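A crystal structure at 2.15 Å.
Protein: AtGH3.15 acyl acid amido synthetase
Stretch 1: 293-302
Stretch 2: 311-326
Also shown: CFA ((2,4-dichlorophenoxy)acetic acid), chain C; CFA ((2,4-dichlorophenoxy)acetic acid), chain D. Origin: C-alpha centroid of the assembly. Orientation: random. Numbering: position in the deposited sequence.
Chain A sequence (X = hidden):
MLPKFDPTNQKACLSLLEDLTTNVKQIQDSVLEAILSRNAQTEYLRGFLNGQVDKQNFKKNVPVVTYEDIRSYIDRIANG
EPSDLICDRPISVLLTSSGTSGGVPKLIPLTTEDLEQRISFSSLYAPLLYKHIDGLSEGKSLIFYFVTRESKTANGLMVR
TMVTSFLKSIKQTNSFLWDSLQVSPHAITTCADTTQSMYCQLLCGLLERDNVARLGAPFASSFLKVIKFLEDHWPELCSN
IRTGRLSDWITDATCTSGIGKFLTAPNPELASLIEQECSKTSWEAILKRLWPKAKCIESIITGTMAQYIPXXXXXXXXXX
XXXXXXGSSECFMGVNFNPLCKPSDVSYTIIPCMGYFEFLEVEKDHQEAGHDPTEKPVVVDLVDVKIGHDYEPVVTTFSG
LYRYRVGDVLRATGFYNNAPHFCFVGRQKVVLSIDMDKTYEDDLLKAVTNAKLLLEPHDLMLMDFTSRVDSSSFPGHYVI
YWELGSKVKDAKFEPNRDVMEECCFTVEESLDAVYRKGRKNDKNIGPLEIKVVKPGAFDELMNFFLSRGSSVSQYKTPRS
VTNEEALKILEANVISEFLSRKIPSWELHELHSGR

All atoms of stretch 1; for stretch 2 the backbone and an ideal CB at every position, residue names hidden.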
# COMPACT_ATOMS: atom_id res chain seq x y z
N LYS A 293 11.29 -12.91 18.28
CA LYS A 293 12.55 -12.64 17.60
C LYS A 293 12.39 -11.72 16.39
O LYS A 293 13.39 -11.43 15.71
CB LYS A 293 13.22 -13.95 17.20
CG LYS A 293 13.68 -14.74 18.41
CD LYS A 293 14.09 -16.15 18.04
CE LYS A 293 14.96 -16.78 19.12
NZ LYS A 293 15.95 -17.70 18.50
N ALA A 294 11.18 -11.24 16.09
CA ALA A 294 11.03 -10.32 14.97
C ALA A 294 11.72 -9.00 15.30
O ALA A 294 11.71 -8.55 16.45
CB ALA A 294 9.56 -10.08 14.63
N LYS A 295 12.31 -8.39 14.28
CA LYS A 295 13.07 -7.16 14.45
C LYS A 295 12.38 -5.94 13.86
O LYS A 295 12.77 -4.82 14.19
CB LYS A 295 14.47 -7.32 13.82
CG LYS A 295 15.29 -8.44 14.44
CD LYS A 295 15.42 -8.24 15.94
CE LYS A 295 16.17 -9.39 16.60
NZ LYS A 295 16.00 -9.34 18.08
N CYS A 296 11.38 -6.12 13.02
CA CYS A 296 10.65 -4.97 12.49
C CYS A 296 9.38 -5.48 11.83
O CYS A 296 9.22 -6.68 11.58
CB CYS A 296 11.50 -4.18 11.48
SG CYS A 296 11.80 -5.07 9.96
N ILE A 297 8.48 -4.55 11.56
CA ILE A 297 7.21 -4.81 10.91
C ILE A 297 7.19 -3.94 9.67
O ILE A 297 7.12 -2.71 9.78
CB ILE A 297 6.02 -4.51 11.81
CG1 ILE A 297 6.02 -5.45 13.01
CG2 ILE A 297 4.72 -4.57 10.98
CD1 ILE A 297 5.14 -4.98 14.13
N GLU A 298 7.22 -4.57 8.50
CA GLU A 298 7.41 -3.89 7.23
C GLU A 298 6.08 -3.83 6.49
O GLU A 298 5.47 -4.88 6.24
CB GLU A 298 8.47 -4.61 6.38
CG GLU A 298 8.57 -4.11 4.95
CD GLU A 298 9.31 -2.77 4.83
OE1 GLU A 298 10.29 -2.55 5.58
OE2 GLU A 298 8.91 -1.93 4.00
N SER A 299 5.63 -2.62 6.17
CA SER A 299 4.41 -2.42 5.37
C SER A 299 4.32 -0.96 4.98
O SER A 299 5.02 -0.10 5.51
CB SER A 299 3.15 -2.82 6.14
OG SER A 299 2.90 -1.88 7.19
N ILE A 300 3.39 -0.67 4.07
CA ILE A 300 3.11 0.72 3.72
C ILE A 300 2.39 1.38 4.89
O ILE A 300 1.34 0.90 5.35
CB ILE A 300 2.30 0.80 2.42
CG1 ILE A 300 3.17 0.29 1.27
CG2 ILE A 300 1.83 2.23 2.17
CD1 ILE A 300 2.38 0.03 0.00
N ILE A 301 2.96 2.48 5.40
CA ILE A 301 2.41 3.23 6.51
C ILE A 301 2.23 4.71 6.17
O ILE A 301 2.03 5.52 7.07
CB ILE A 301 3.29 3.09 7.77
CG1 ILE A 301 4.72 3.59 7.47
CG2 ILE A 301 3.25 1.68 8.31
CD1 ILE A 301 5.76 3.23 8.54
N THR A 302 2.32 5.07 4.90
CA THR A 302 2.17 6.44 4.46
C THR A 302 0.80 6.66 3.82
O THR A 302 0.09 5.71 3.47
CB THR A 302 3.29 6.79 3.46
OG1 THR A 302 3.20 5.90 2.33
CG2 THR A 302 4.67 6.64 4.12
N UNK A 311 -2.79 2.24 16.10
CA UNK A 311 -3.29 0.92 16.46
C UNK A 311 -2.25 -0.16 16.19
O UNK A 311 -2.08 -1.08 17.01
CB UNK A 311 -4.58 0.61 15.69
N UNK A 312 -1.54 -0.08 15.07
CA UNK A 312 -0.52 -1.08 14.79
C UNK A 312 0.61 -1.00 15.82
O UNK A 312 1.14 -2.04 16.24
CB UNK A 312 0.03 -0.90 13.38
N UNK A 313 0.95 0.21 16.28
CA UNK A 313 1.96 0.32 17.32
C UNK A 313 1.48 -0.32 18.62
O UNK A 313 2.27 -0.92 19.35
CB UNK A 313 2.32 1.79 17.55
N UNK A 314 0.19 -0.18 18.92
CA UNK A 314 -0.38 -0.85 20.09
C UNK A 314 -0.15 -2.36 20.03
O UNK A 314 0.24 -2.98 21.03
CB UNK A 314 -1.88 -0.55 20.20
N UNK A 315 -0.38 -2.96 18.87
CA UNK A 315 -0.15 -4.40 18.71
C UNK A 315 1.33 -4.76 18.57
O UNK A 315 1.66 -5.94 18.68
CB UNK A 315 -0.91 -4.91 17.49
N UNK A 316 2.21 -3.78 18.35
CA UNK A 316 3.58 -4.06 17.94
C UNK A 316 4.51 -4.33 19.11
O UNK A 316 5.56 -4.96 18.92
CB UNK A 316 4.12 -2.89 17.12
N UNK A 317 4.19 -3.84 20.30
CA UNK A 317 5.09 -4.01 21.43
C UNK A 317 6.46 -3.41 21.22
O UNK A 317 7.46 -3.94 21.71
CB UNK A 317 5.24 -5.50 21.75
N UNK A 318 6.53 -2.30 20.48
CA UNK A 318 7.79 -1.63 20.27
C UNK A 318 8.59 -2.09 19.07
O UNK A 318 9.63 -1.49 18.78
CB UNK A 318 8.65 -1.79 21.53
N UNK A 319 8.18 -3.15 18.38
CA UNK A 319 8.83 -3.45 17.11
C UNK A 319 8.70 -2.23 16.19
O UNK A 319 7.60 -1.68 16.06
CB UNK A 319 8.22 -4.69 16.46
N UNK A 320 9.79 -1.76 15.59
CA UNK A 320 9.68 -0.57 14.75
C UNK A 320 8.88 -0.88 13.49
O UNK A 320 9.03 -1.94 12.88
CB UNK A 320 11.07 -0.04 14.38
N UNK A 321 7.97 0.03 13.15
CA UNK A 321 7.25 -0.07 11.89
C UNK A 321 8.12 0.53 10.81
O UNK A 321 8.49 1.71 10.89
CB UNK A 321 5.89 0.63 11.96
N UNK A 322 8.48 -0.27 9.81
CA UNK A 322 9.33 0.22 8.74
C UNK A 322 8.57 0.25 7.42
O UNK A 322 7.67 -0.56 7.18
CB UNK A 322 10.58 -0.65 8.61
N UNK A 323 8.92 1.21 6.57
CA UNK A 323 8.40 1.31 5.21
C UNK A 323 9.62 1.59 4.34
O UNK A 323 10.12 2.72 4.28
CB UNK A 323 7.33 2.39 5.07
N UNK A 324 10.10 0.55 3.66
CA UNK A 324 11.39 0.60 2.99
C UNK A 324 11.30 0.98 1.52
O UNK A 324 12.32 1.39 0.95
CB UNK A 324 12.09 -0.76 3.12
N UNK A 325 10.14 0.82 0.89
CA UNK A 325 10.06 0.82 -0.57
C UNK A 325 8.97 1.74 -1.06
O UNK A 325 7.86 1.74 -0.52
CB UNK A 325 9.82 -0.60 -1.10
N UNK A 326 9.28 2.49 -2.12
CA UNK A 326 8.28 3.29 -2.83
C UNK A 326 8.27 2.82 -4.28
O UNK A 326 9.26 2.99 -5.01
CB UNK A 326 8.58 4.79 -2.73
C1 CFA C . 8.93 -7.91 3.62
C2 CFA C . 9.15 -6.90 2.49
C1' CFA C . 6.87 -6.58 1.88
C2' CFA C . 5.74 -5.78 1.77
C3' CFA C . 4.57 -6.31 1.29
C4' CFA C . 4.53 -7.64 0.92
C5' CFA C . 5.64 -8.44 1.02
CL3 CFA C . 5.73 -4.06 2.23
C6' CFA C . 6.81 -7.91 1.49
O1 CFA C . 9.54 -9.01 3.62
O2 CFA C . 8.11 -7.65 4.53
O1' CFA C . 8.06 -6.04 2.37
CL4 CFA C . 3.01 -8.29 0.31
C1 CFA D . 7.30 -2.57 -3.95
C2 CFA D . 7.30 -3.82 -3.07
C1' CFA D . 8.76 -5.66 -2.57
C2' CFA D . 8.02 -6.84 -2.54
C3' CFA D . 8.40 -7.87 -1.69
C4' CFA D . 9.51 -7.72 -0.87
C5' CFA D . 10.25 -6.55 -0.91
CL3 CFA D . 6.59 -7.04 -3.59
C6' CFA D . 9.87 -5.53 -1.75
O1 CFA D . 8.40 -2.02 -4.23
O2 CFA D . 6.23 -2.08 -4.40
O1' CFA D . 8.42 -4.60 -3.42
CL4 CFA D . 10.02 -9.04 0.23

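In the helix, at 311, 313, 314 and 315, the ideal CB has nothing of stretch 1 within 5.5 Å, so many helix-compatible residues would fit. The deposited residues are Leu311, Glu313, Phe314 and Tyr315, none of which contacts stretch 1. Position 312 differs, because its CA-to-CB bond points toward stretch 1 across a gap that a long apolar chain could span. It is Leu312, whose CD2 comes within 4.5 Å of Ile297 CG2.

At 316 the ideal CB already lies 3.8 Å from Ile297 CD1, which favours a small side chain. Ser316 is found, and its hydroxyl serves its own stretch: OG donates to Glu313 O at 2.9 Å and accepts from the amide N of 318, at 3.1 Å.

Positions 317 and 318 form the middle of a type I' turn, closed by a hydrogen bond from the N of 319 to Ser316 O at 3.2 Å. Positive phi at 317 favours glycine, with asparagine a common alternative in such turns. At 318, phi/psi of 90/-7 would jam a CB against the preceding carbonyl O, which calls for glycine. Both are glycine, Gly317 and Gly318.

The CB of 319 points toward stretch 1, 3.9 Å from Ile297 CD1, with Ala294 and the Lys295 backbone beyond. A medium-sized aliphatic residue suits this apolar surface. Leu319 packs CB against Ile297 CD1 at 3.8 Å and CD1 against Ala294 CB at 4.0 Å.

At 320 the CA-to-CB bond is sideways and the ideal CB lies 5.1 Å from Cys296 CB; the carbonyl O of 320 accepts from Ile297 N at 3.0 Å. Several residues could sit here, proline among them given a phi of -68°. Pro320 places CG 4.2 Å from Cys296 CB.

At 321 the parallel pairing with Ile297 sends CB to the same face as that isoleucine, 4.3 Å from Ile301 CD1, so leucine, isoleucine or valine would suit. Leu321 sets CD2 4.0 Å from Ile297 CD1.

Position 322 pairs with Glu298 and shares its face. The backbone N donates to Ile297 O at 2.8 Å, and O accepts from Ser299 N at 3.1 Å. With Glu298 OE1 only 3.6 Å from the ideal CB, a short hydroxyl donor is attractive: serine or threonine. Thr322 OG1 donates to Glu298 OE1 at 2.8 Å.

The CB of 323 is 3.4 Å from Ser299 O and 3.7 Å from Ile301 CG1, close quarters that suit a small residue. Ser323 fills the place, its OG bonded elsewhere in the structure.

At 324 the carboxylate is again near, with Glu298 OE2 3.5 Å from CB, and a small donor fits. Ser324 OG donates to Glu298 OE1 and Ser324 N to Glu298 OE2, both at 2.8 Å.

Position 325 has a sideways CB with space leading to both ligands, enough for a large side chain. Phe325 lays one ring face against chain D CFA, CE2 to C6' 3.7 Å. Position 326 is beyond reach of stretch 1 and is Tyr326.

Stretch 2, residues 311-326: LLEFYSGGLPLTSSFY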
# COMPACT_ATOMS: atom_id res chain seq x y z
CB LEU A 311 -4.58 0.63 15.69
CG LEU A 311 -5.20 -0.71 16.05
CD1 LEU A 311 -5.55 -0.80 17.53
CD2 LEU A 311 -6.43 -0.96 15.17
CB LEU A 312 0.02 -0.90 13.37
CG LEU A 312 1.09 -1.86 12.87
CD1 LEU A 312 0.62 -3.31 13.03
CD2 LEU A 312 1.47 -1.56 11.41
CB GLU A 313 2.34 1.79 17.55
CG GLU A 313 3.10 2.41 16.36
CD GLU A 313 3.59 3.83 16.61
OE1 GLU A 313 3.02 4.53 17.48
OE2 GLU A 313 4.54 4.27 15.91
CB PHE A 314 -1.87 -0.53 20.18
CG PHE A 314 -2.61 -1.32 21.22
CD1 PHE A 314 -2.49 -1.01 22.56
CD2 PHE A 314 -3.43 -2.38 20.85
CE1 PHE A 314 -3.18 -1.74 23.52
CE2 PHE A 314 -4.11 -3.10 21.80
CZ PHE A 314 -3.98 -2.77 23.15
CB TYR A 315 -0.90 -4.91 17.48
CG TYR A 315 -2.40 -4.92 17.66
CD1 TYR A 315 -2.99 -5.56 18.75
CD2 TYR A 315 -3.23 -4.25 16.77
CE1 TYR A 315 -4.38 -5.55 18.91
CE2 TYR A 315 -4.60 -4.25 16.92
CZ TYR A 315 -5.17 -4.88 18.00
OH TYR A 315 -6.54 -4.87 18.15
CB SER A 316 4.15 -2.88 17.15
OG SER A 316 4.67 -1.90 18.04
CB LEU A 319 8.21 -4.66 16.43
CG LEU A 319 8.38 -5.97 17.20
CD1 LEU A 319 7.66 -7.09 16.48
CD2 LEU A 319 9.85 -6.25 17.34
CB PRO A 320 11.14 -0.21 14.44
CG PRO A 320 11.91 -1.46 14.66
CD PRO A 320 11.19 -2.23 15.72
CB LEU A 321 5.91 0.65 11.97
CG LEU A 321 5.07 0.41 13.22
CD1 LEU A 321 3.77 1.17 13.10
CD2 LEU A 321 4.81 -1.09 13.43
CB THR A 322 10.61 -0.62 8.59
OG1 THR A 322 10.26 -1.99 8.31
CG2 THR A 322 11.42 -0.57 9.88
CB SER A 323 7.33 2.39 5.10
OG SER A 323 6.85 2.50 3.76
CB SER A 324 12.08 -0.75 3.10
OG SER A 324 12.38 -1.04 4.44
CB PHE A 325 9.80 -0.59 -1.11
CG PHE A 325 10.63 -1.67 -0.47
CD1 PHE A 325 11.93 -1.92 -0.92
CD2 PHE A 325 10.11 -2.46 0.54
CE1 PHE A 325 12.69 -2.92 -0.35
CE2 PHE A 325 10.87 -3.46 1.12
CZ PHE A 325 12.17 -3.70 0.67
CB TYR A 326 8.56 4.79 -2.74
CG TYR A 326 7.63 5.57 -3.63
CD1 TYR A 326 6.25 5.51 -3.44
CD2 TYR A 326 8.10 6.34 -4.67
CE1 TYR A 326 5.37 6.19 -4.27
CE2 TYR A 326 7.24 7.03 -5.50
CZ TYR A 326 5.88 6.95 -5.31
OH TYR A 326 5.04 7.64 -6.15
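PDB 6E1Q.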